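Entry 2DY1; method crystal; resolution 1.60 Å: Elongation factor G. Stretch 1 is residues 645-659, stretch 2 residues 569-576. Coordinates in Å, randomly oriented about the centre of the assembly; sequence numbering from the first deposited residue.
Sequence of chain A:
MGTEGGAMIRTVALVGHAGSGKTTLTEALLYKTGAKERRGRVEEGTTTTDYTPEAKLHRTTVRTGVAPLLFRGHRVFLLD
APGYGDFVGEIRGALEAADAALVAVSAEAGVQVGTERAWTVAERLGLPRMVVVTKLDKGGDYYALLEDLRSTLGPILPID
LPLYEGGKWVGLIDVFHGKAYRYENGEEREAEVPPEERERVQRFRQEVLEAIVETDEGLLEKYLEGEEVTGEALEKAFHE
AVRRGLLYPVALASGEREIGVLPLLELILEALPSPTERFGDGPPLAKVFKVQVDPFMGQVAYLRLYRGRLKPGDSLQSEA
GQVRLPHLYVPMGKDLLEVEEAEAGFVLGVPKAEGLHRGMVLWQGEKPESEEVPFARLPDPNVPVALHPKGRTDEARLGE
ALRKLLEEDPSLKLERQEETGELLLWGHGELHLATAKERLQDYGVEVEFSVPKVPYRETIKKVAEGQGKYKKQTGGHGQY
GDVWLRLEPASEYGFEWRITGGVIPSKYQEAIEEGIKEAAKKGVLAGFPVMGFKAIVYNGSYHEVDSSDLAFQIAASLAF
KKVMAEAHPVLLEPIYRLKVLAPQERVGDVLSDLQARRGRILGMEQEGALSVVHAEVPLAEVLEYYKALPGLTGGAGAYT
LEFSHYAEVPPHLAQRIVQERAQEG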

ATOM      1  N   HIS A 645       8.843  17.772  16.593  1.00 30.10           N
ATOM      2  CA  HIS A 645       9.921  18.073  17.524  1.00 30.60           C
ATOM      3  C   HIS A 645       9.535  17.567  18.899  1.00 28.45           C
ATOM      4  O   HIS A 645       8.410  17.119  19.106  1.00 26.58           O
ATOM      5  CB  HIS A 645      10.114  19.593  17.609  1.00 21.74           C
ATOM      6  CG  HIS A 645       8.922  20.308  18.174  1.00 29.51           C
ATOM      7  ND1 HIS A 645       7.762  20.511  17.455  1.00 32.42           N
ATOM      8  CD2 HIS A 645       8.683  20.792  19.416  1.00 32.13           C
ATOM      9  CE1 HIS A 645       6.859  21.085  18.230  1.00 35.98           C
ATOM     10  NE2 HIS A 645       7.392  21.267  19.426  1.00 38.39           N
ATOM     11  N   TYR A 646      10.473  17.646  19.841  1.00 29.84           N
ATOM     12  CA  TYR A 646      10.202  17.253  21.217  1.00 26.53           C
ATOM     13  C   TYR A 646       9.880  18.525  21.991  1.00 29.22           C
ATOM     14  O   TYR A 646      10.422  19.593  21.703  1.00 31.97           O
ATOM     15  CB  TYR A 646      11.416  16.570  21.858  1.00 27.98           C
ATOM     16  CG  TYR A 646      11.435  15.069  21.669  1.00 20.54           C
ATOM     17  CD1 TYR A 646      11.903  14.498  20.485  1.00 22.25           C
ATOM     18  CD2 TYR A 646      10.932  14.225  22.656  1.00 19.20           C
ATOM     19  CE1 TYR A 646      11.857  13.114  20.287  1.00 25.02           C
ATOM     20  CE2 TYR A 646      10.883  12.844  22.475  1.00 21.70           C
ATOM     21  CZ  TYR A 646      11.343  12.300  21.286  1.00 21.57           C
ATOM     22  OH  TYR A 646      11.270  10.942  21.105  1.00 22.58           O
ATOM     23  N   ALA A 647       8.987  18.419  22.963  1.00 29.27           N
ATOM     24  CA  ALA A 647       8.627  19.579  23.766  1.00 26.78           C
ATOM     25  C   ALA A 647       8.464  19.113  25.191  1.00 27.86           C
ATOM     26  O   ALA A 647       8.209  17.938  25.441  1.00 30.77           O
ATOM     27  CB  ALA A 647       7.325  20.201  23.259  1.00 29.04           C
ATOM     28  N   GLU A 648       8.630  20.031  26.132  1.00 30.29           N
ATOM     29  CA  GLU A 648       8.493  19.688  27.535  1.00 29.40           C
ATOM     30  C   GLU A 648       7.057  19.254  27.821  1.00 31.16           C
ATOM     31  O   GLU A 648       6.097  19.870  27.339  1.00 32.73           O
ATOM     32  CB  GLU A 648       8.866  20.899  28.402  1.00 40.43           C
ATOM     33  CG  GLU A 648      10.211  21.526  28.014  1.00 45.60           C
ATOM     34  CD  GLU A 648      10.587  22.742  28.857  1.00 53.47           C
ATOM     35  OE1 GLU A 648       9.792  23.144  29.735  1.00 46.89           O
ATOM     36  OE2 GLU A 648      11.687  23.292  28.634  1.00 52.44           O
ATOM     37  N   VAL A 649       6.923  18.191  28.603  1.00 30.81           N
ATOM     38  CA  VAL A 649       5.625  17.656  28.978  1.00 37.33           C
ATOM     39  C   VAL A 649       5.016  18.534  30.068  1.00 42.67           C
ATOM     40  O   VAL A 649       5.684  18.863  31.049  1.00 40.68           O
ATOM     41  CB  VAL A 649       5.769  16.219  29.524  1.00 35.11           C
ATOM     42  CG1 VAL A 649       4.422  15.702  30.023  1.00 34.76           C
ATOM     43  CG2 VAL A 649       6.322  15.304  28.434  1.00 35.76           C
ATOM     44  N   PRO A 650       3.746  18.942  29.904  1.00 46.25           N
ATOM     45  CA  PRO A 650       3.126  19.782  30.934  1.00 45.61           C
ATOM     46  C   PRO A 650       3.396  19.202  32.323  1.00 47.42           C
ATOM     47  O   PRO A 650       3.305  17.992  32.529  1.00 43.67           O
ATOM     48  CB  PRO A 650       1.657  19.755  30.542  1.00 47.90           C
ATOM     49  CG  PRO A 650       1.747  19.787  29.038  1.00 47.31           C
ATOM     50  CD  PRO A 650       2.842  18.766  28.753  1.00 41.40           C
ATOM     51  N   PRO A 651       3.739  20.065  33.293  1.00 48.67           N
ATOM     52  CA  PRO A 651       4.042  19.674  34.674  1.00 49.23           C
ATOM     53  C   PRO A 651       3.136  18.601  35.263  1.00 49.53           C
ATOM     54  O   PRO A 651       3.602  17.681  35.937  1.00 49.73           O
ATOM     55  CB  PRO A 651       3.942  20.996  35.432  1.00 50.28           C
ATOM     56  CG  PRO A 651       4.419  21.984  34.414  1.00 53.13           C
ATOM     57  CD  PRO A 651       3.688  21.533  33.169  1.00 50.09           C
ATOM     58  N   HIS A 652       1.840  18.730  35.010  1.00 56.35           N
ATOM     59  CA  HIS A 652       0.853  17.786  35.515  1.00 59.46           C
ATOM     60  C   HIS A 652       1.109  16.373  34.994  1.00 57.48           C
ATOM     61  O   HIS A 652       1.298  15.435  35.774  1.00 56.85           O
ATOM     62  CB  HIS A 652      -0.544  18.259  35.108  1.00 69.38           C
ATOM     63  CG  HIS A 652      -0.836  19.672  35.506  1.00 75.55           C
ATOM     64  ND1 HIS A 652      -1.145  20.033  36.800  1.00 79.19           N
ATOM     65  CD2 HIS A 652      -0.828  20.821  34.787  1.00 78.20           C
ATOM     66  CE1 HIS A 652      -1.317  21.342  36.862  1.00 79.21           C
ATOM     67  NE2 HIS A 652      -1.129  21.843  35.654  1.00 80.70           N
ATOM     68  N   LEU A 653       1.114  16.227  33.672  1.00 54.78           N
ATOM     69  CA  LEU A 653       1.351  14.926  33.049  1.00 52.30           C
ATOM     70  C   LEU A 653       2.727  14.392  33.418  1.00 45.31           C
ATOM     71  O   LEU A 653       2.869  13.249  33.856  1.00 44.46           O
ATOM     72  CB  LEU A 653       1.284  15.029  31.524  1.00 56.70           C
ATOM     73  CG  LEU A 653       0.052  15.576  30.809  1.00 62.19           C
ATOM     74  CD1 LEU A 653       0.308  15.501  29.311  1.00 59.64           C
ATOM     75  CD2 LEU A 653      -1.189  14.776  31.180  1.00 61.07           C
ATOM     76  N   ALA A 654       3.741  15.230  33.218  1.00 47.35           N
ATOM     77  CA  ALA A 654       5.121  14.852  33.499  1.00 43.58           C
ATOM     78  C   ALA A 654       5.243  14.127  34.827  1.00 42.48           C
ATOM     79  O   ALA A 654       5.801  13.031  34.901  1.00 40.03           O
ATOM     80  CB  ALA A 654       6.013  16.088  33.494  1.00 41.33           C
ATOM     81  N   GLN A 655       4.719  14.741  35.880  1.00 46.57           N
ATOM     82  CA  GLN A 655       4.785  14.142  37.203  1.00 51.01           C
ATOM     83  C   GLN A 655       4.212  12.732  37.219  1.00 50.51           C
ATOM     84  O   GLN A 655       4.853  11.802  37.715  1.00 49.89           O
ATOM     85  CB  GLN A 655       4.052  15.023  38.216  1.00 57.40           C
ATOM     86  CG  GLN A 655       4.698  16.381  38.405  1.00 68.76           C
ATOM     87  CD  GLN A 655       4.155  17.120  39.608  1.00 73.94           C
ATOM     88  OE1 GLN A 655       4.163  16.597  40.725  1.00 76.80           O
ATOM     89  NE2 GLN A 655       3.686  18.344  39.392  1.00 76.08           N
ATOM     90  N   ARG A 656       3.009  12.569  36.675  1.00 53.50           N
ATOM     91  CA  ARG A 656       2.387  11.254  36.640  1.00 53.30           C
ATOM     92  C   ARG A 656       3.237  10.270  35.849  1.00 48.05           C
ATOM     93  O   ARG A 656       3.417   9.128  36.268  1.00 48.75           O
ATOM     94  CB  ARG A 656       0.972  11.337  36.053  1.00 59.68           C
ATOM     95  CG  ARG A 656      -0.093  11.640  37.101  1.00 63.60           C
ATOM     96  CD  ARG A 656      -1.501  11.612  36.530  1.00 62.60           C
ATOM     97  NE  ARG A 656      -1.793  12.791  35.720  1.00 64.59           N
ATOM     98  CZ  ARG A 656      -1.931  12.782  34.398  1.00 67.64           C
ATOM     99  NH1 ARG A 656      -1.803  11.647  33.720  1.00 67.31           N
ATOM    100  NH2 ARG A 656      -2.208  13.909  33.757  1.00 68.78           N
ATOM    101  N   ILE A 657       3.769  10.707  34.711  1.00 42.62           N
ATOM    102  CA  ILE A 657       4.616   9.824  33.909  1.00 43.26           C
ATOM    103  C   ILE A 657       5.873   9.481  34.701  1.00 40.92           C
ATOM    104  O   ILE A 657       6.290   8.321  34.763  1.00 40.62           O
ATOM    105  CB  ILE A 657       5.045  10.488  32.582  1.00 38.50           C
ATOM    106  CG1 ILE A 657       3.839  10.618  31.652  1.00 38.55           C
ATOM    107  CG2 ILE A 657       6.133   9.660  31.912  1.00 34.73           C
ATOM    108  CD1 ILE A 657       4.109  11.453  30.424  1.00 35.63           C
ATOM    109  N   VAL A 658       6.479  10.503  35.298  1.00 43.60           N
ATOM    110  CA  VAL A 658       7.688  10.302  36.083  1.00 46.51           C
ATOM    111  C   VAL A 658       7.382   9.319  37.208  1.00 45.57           C
ATOM    112  O   VAL A 658       8.158   8.402  37.470  1.00 38.98           O
ATOM    113  CB  VAL A 658       8.207  11.636  36.672  1.00 48.51           C
ATOM    114  CG1 VAL A 658       9.433  11.382  37.535  1.00 53.08           C
ATOM    115  CG2 VAL A 658       8.558  12.601  35.543  1.00 46.74           C
ATOM    116  N   GLN A 659       6.235   9.506  37.858  1.00 49.52           N
ATOM    117  CA  GLN A 659       5.823   8.621  38.941  1.00 54.76           C
ATOM    118  C   GLN A 659       5.629   7.188  38.437  1.00 54.39           C
ATOM    119  O   GLN A 659       6.124   6.243  39.049  1.00 54.15           O
ATOM    120  CB  GLN A 659       4.528   9.128  39.583  1.00 58.26           C
ATOM    121  CG  GLN A 659       4.665  10.481  40.269  1.00 65.60           C
ATOM    122  CD  GLN A 659       3.386  10.927  40.952  1.00 68.33           C
ATOM    123  OE1 GLN A 659       2.338  11.050  40.315  1.00 73.35           O
ATOM    124  NE2 GLN A 659       3.467  11.176  42.255  1.00 68.91           N
TER
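Stretch 2 (569-576) PVLLEPIY

A strand that pairs edge to edge with a neighbour can also serve as the floor on which a following helix rests, and these two stretches of elongation factor G illustrate how one extended segment meets both demands. Residues 569-576 are extended throughout. They run antiparallel to the strand 645-648, with an angle of 141° between the two N-to-C directions and a closest axial approach of 4.3 Å. The helix 651-659 then passes over the same strand almost at right angles, at 99°, with its axis 9.1 Å away, a gap wide enough to be filled by side chains.

The pairing is a regular antiparallel ladder. His 645 faces Ile 575, with Ile 575 N donating to His 645 O at 2.7 Å and His 645 N to Ile 575 O at 3.2 Å. Two residues on, Ala 647 and Glu 573 repeat the pattern: Glu 573 N reaches Ala 647 O at 2.8 Å, and Ala 647 N reaches Glu 573 O at 3.0 Å. A last bond, Val 649 N to Leu 571 O at 2.9 Å, carries the ladder past the end of the first strand.

Along the first three pairs the side chains alternate between the faces of the sheet; at Glu 648 and Leu 572 they diverge. On one face the ring of Tyr 646 lies against Pro 574, whose CB sits over the aromatic face, 4.2 Å from the ring centroid; the closest atoms of the two residues are CE2 of Tyr 646 and CD of Pro 574, 3.6 Å apart. On the other face, Ile 575 places its CB 3.9 Å from the centroid of the His 645 ring, again over the ring face. Ala 647 is small, and the space beside its methyl group is taken by Ile 575, with Ala 647 CB 3.7 Å from Ile 575 CG1.

The principal bump is Leu 571. Its CA-to-CB bond points sideways, yet its end comes nearer to the other stretch and enters a hollow lined by the helix and the turn before it. There Leu 571 CD2 lies 3.8 Å from Val 649 CG2, 3.8 Å from Ala 654 CA and 3.8 Å from Ile 657 CG2. The methyl lies close to the helix backbone at Ala 654, with Ala 654 CB 4.1 Å from Leu 571 CD2. Val 649 CG2 also packs 3.5 Å from Glu 573 CB, closing the turn against the strand. Further along the side chain of Glu 573, a water donates to both Glu 573 OE2 and Glu 648 O, each at 2.9 Å from the water oxygen, bridging a side chain and a backbone carbonyl that do not meet directly.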

ATOM      1  N   PRO A 569      16.680  18.683  35.379  1.00 26.17           N
ATOM      2  CA  PRO A 569      16.167  17.829  34.307  1.00 33.75           C
ATOM      3  C   PRO A 569      14.652  17.953  34.147  1.00 33.73           C
ATOM      4  O   PRO A 569      13.929  18.173  35.123  1.00 32.33           O
ATOM      5  CB  PRO A 569      16.602  16.432  34.748  1.00 30.00           C
ATOM      6  CG  PRO A 569      16.665  16.539  36.238  1.00 36.21           C
ATOM      7  CD  PRO A 569      17.292  17.876  36.448  1.00 29.43           C
ATOM      8  N   VAL A 570      14.183  17.832  32.908  1.00 29.27           N
ATOM      9  CA  VAL A 570      12.760  17.918  32.609  1.00 27.42           C
ATOM     10  C   VAL A 570      12.370  16.884  31.556  1.00 35.77           C
ATOM     11  O   VAL A 570      13.195  16.491  30.727  1.00 28.96           O
ATOM     12  CB  VAL A 570      12.363  19.318  32.088  1.00 35.53           C
ATOM     13  CG1 VAL A 570      12.694  20.368  33.135  1.00 34.95           C
ATOM     14  CG2 VAL A 570      13.071  19.616  30.780  1.00 33.38           C
ATOM     15  N   LEU A 571      11.105  16.465  31.592  1.00 30.79           N
ATOM     16  CA  LEU A 571      10.578  15.465  30.664  1.00 30.25           C
ATOM     17  C   LEU A 571      10.142  16.067  29.336  1.00 28.52           C
ATOM     18  O   LEU A 571       9.522  17.133  29.294  1.00 29.97           O
ATOM     19  CB  LEU A 571       9.391  14.746  31.304  1.00 33.05           C
ATOM     20  CG  LEU A 571       8.895  13.482  30.595  1.00 33.78           C
ATOM     21  CD1 LEU A 571       9.919  12.368  30.751  1.00 29.26           C
ATOM     22  CD2 LEU A 571       7.563  13.059  31.192  1.00 33.52           C
ATOM     23  N   LEU A 572      10.470  15.376  28.246  1.00 28.38           N
ATOM     24  CA  LEU A 572      10.111  15.824  26.905  1.00 22.16           C
ATOM     25  C   LEU A 572       9.255  14.749  26.241  1.00 22.76           C
ATOM     26  O   LEU A 572       9.386  13.572  26.554  1.00 23.51           O
ATOM     27  CB  LEU A 572      11.365  16.041  26.053  1.00 25.37           C
ATOM     28  CG  LEU A 572      12.416  17.044  26.533  1.00 24.38           C
ATOM     29  CD1 LEU A 572      13.582  17.029  25.561  1.00 25.74           C
ATOM     30  CD2 LEU A 572      11.812  18.445  26.614  1.00 28.12           C
ATOM     31  N   GLU A 573       8.375  15.164  25.337  1.00 26.39           N
ATOM     32  CA  GLU A 573       7.533  14.210  24.621  1.00 22.56           C
ATOM     33  C   GLU A 573       7.540  14.569  23.152  1.00 22.88           C
ATOM     34  O   GLU A 573       7.747  15.722  22.785  1.00 23.40           O
ATOM     35  CB  GLU A 573       6.096  14.226  25.162  1.00 19.77           C
ATOM     36  CG  GLU A 573       5.309  15.478  24.835  1.00 27.26           C
ATOM     37  CD  GLU A 573       3.897  15.421  25.397  1.00 34.05           C
ATOM     38  OE1 GLU A 573       3.241  14.371  25.239  1.00 31.92           O
ATOM     39  OE2 GLU A 573       3.443  16.424  25.988  1.00 38.35           O
ATOM     40  N   PRO A 574       7.326  13.576  22.274  1.00 20.12           N
ATOM     41  CA  PRO A 574       7.337  13.944  20.861  1.00 20.77           C
ATOM     42  C   PRO A 574       6.048  14.629  20.422  1.00 24.36           C
ATOM     43  O   PRO A 574       4.954  14.233  20.817  1.00 26.44           O
ATOM     44  CB  PRO A 574       7.584  12.612  20.154  1.00 25.46           C
ATOM     45  CG  PRO A 574       7.038  11.611  21.092  1.00 25.23           C
ATOM     46  CD  PRO A 574       7.394  12.119  22.455  1.00 23.68           C
ATOM     47  N   ILE A 575       6.211  15.678  19.618  1.00 25.22           N
ATOM     48  CA  ILE A 575       5.104  16.459  19.075  1.00 27.72           C
ATOM     49  C   ILE A 575       5.048  16.185  17.577  1.00 25.61           C
ATOM     50  O   ILE A 575       6.074  16.179  16.904  1.00 25.74           O
ATOM     51  CB  ILE A 575       5.332  17.979  19.293  1.00 26.93           C
ATOM     52  CG1 ILE A 575       5.421  18.285  20.791  1.00 24.76           C
ATOM     53  CG2 ILE A 575       4.202  18.785  18.631  1.00 29.87           C
ATOM     54  CD1 ILE A 575       4.259  17.772  21.616  1.00 29.84           C
ATOM     55  N   TYR A 576       3.850  15.946  17.054  1.00 30.09           N
ATOM     56  CA  TYR A 576       3.685  15.660  15.637  1.00 32.19           C
ATOM     57  C   TYR A 576       2.840  16.706  14.922  1.00 32.78           C
ATOM     58  O   TYR A 576       2.030  17.403  15.547  1.00 33.77           O
ATOM     59  CB  TYR A 576       3.022  14.281  15.449  1.00 25.88           C
ATOM     60  CG  TYR A 576       3.980  13.107  15.553  1.00 22.20           C
ATOM     61  CD1 TYR A 576       4.762  12.914  16.694  1.00 25.63           C
ATOM     62  CD2 TYR A 576       4.143  12.221  14.481  1.00 25.21           C
ATOM     63  CE1 TYR A 576       5.695  11.869  16.757  1.00 22.99           C
ATOM     64  CE2 TYR A 576       5.061  11.179  14.533  1.00 25.65           C
ATOM     65  CZ  TYR A 576       5.839  11.013  15.675  1.00 27.09           C
ATOM     66  OH  TYR A 576       6.786  10.017  15.708  1.00 28.35           O
TER
HETATM   67  O   HOH W   1       4.326  19.028  25.234  1.00 38.80           O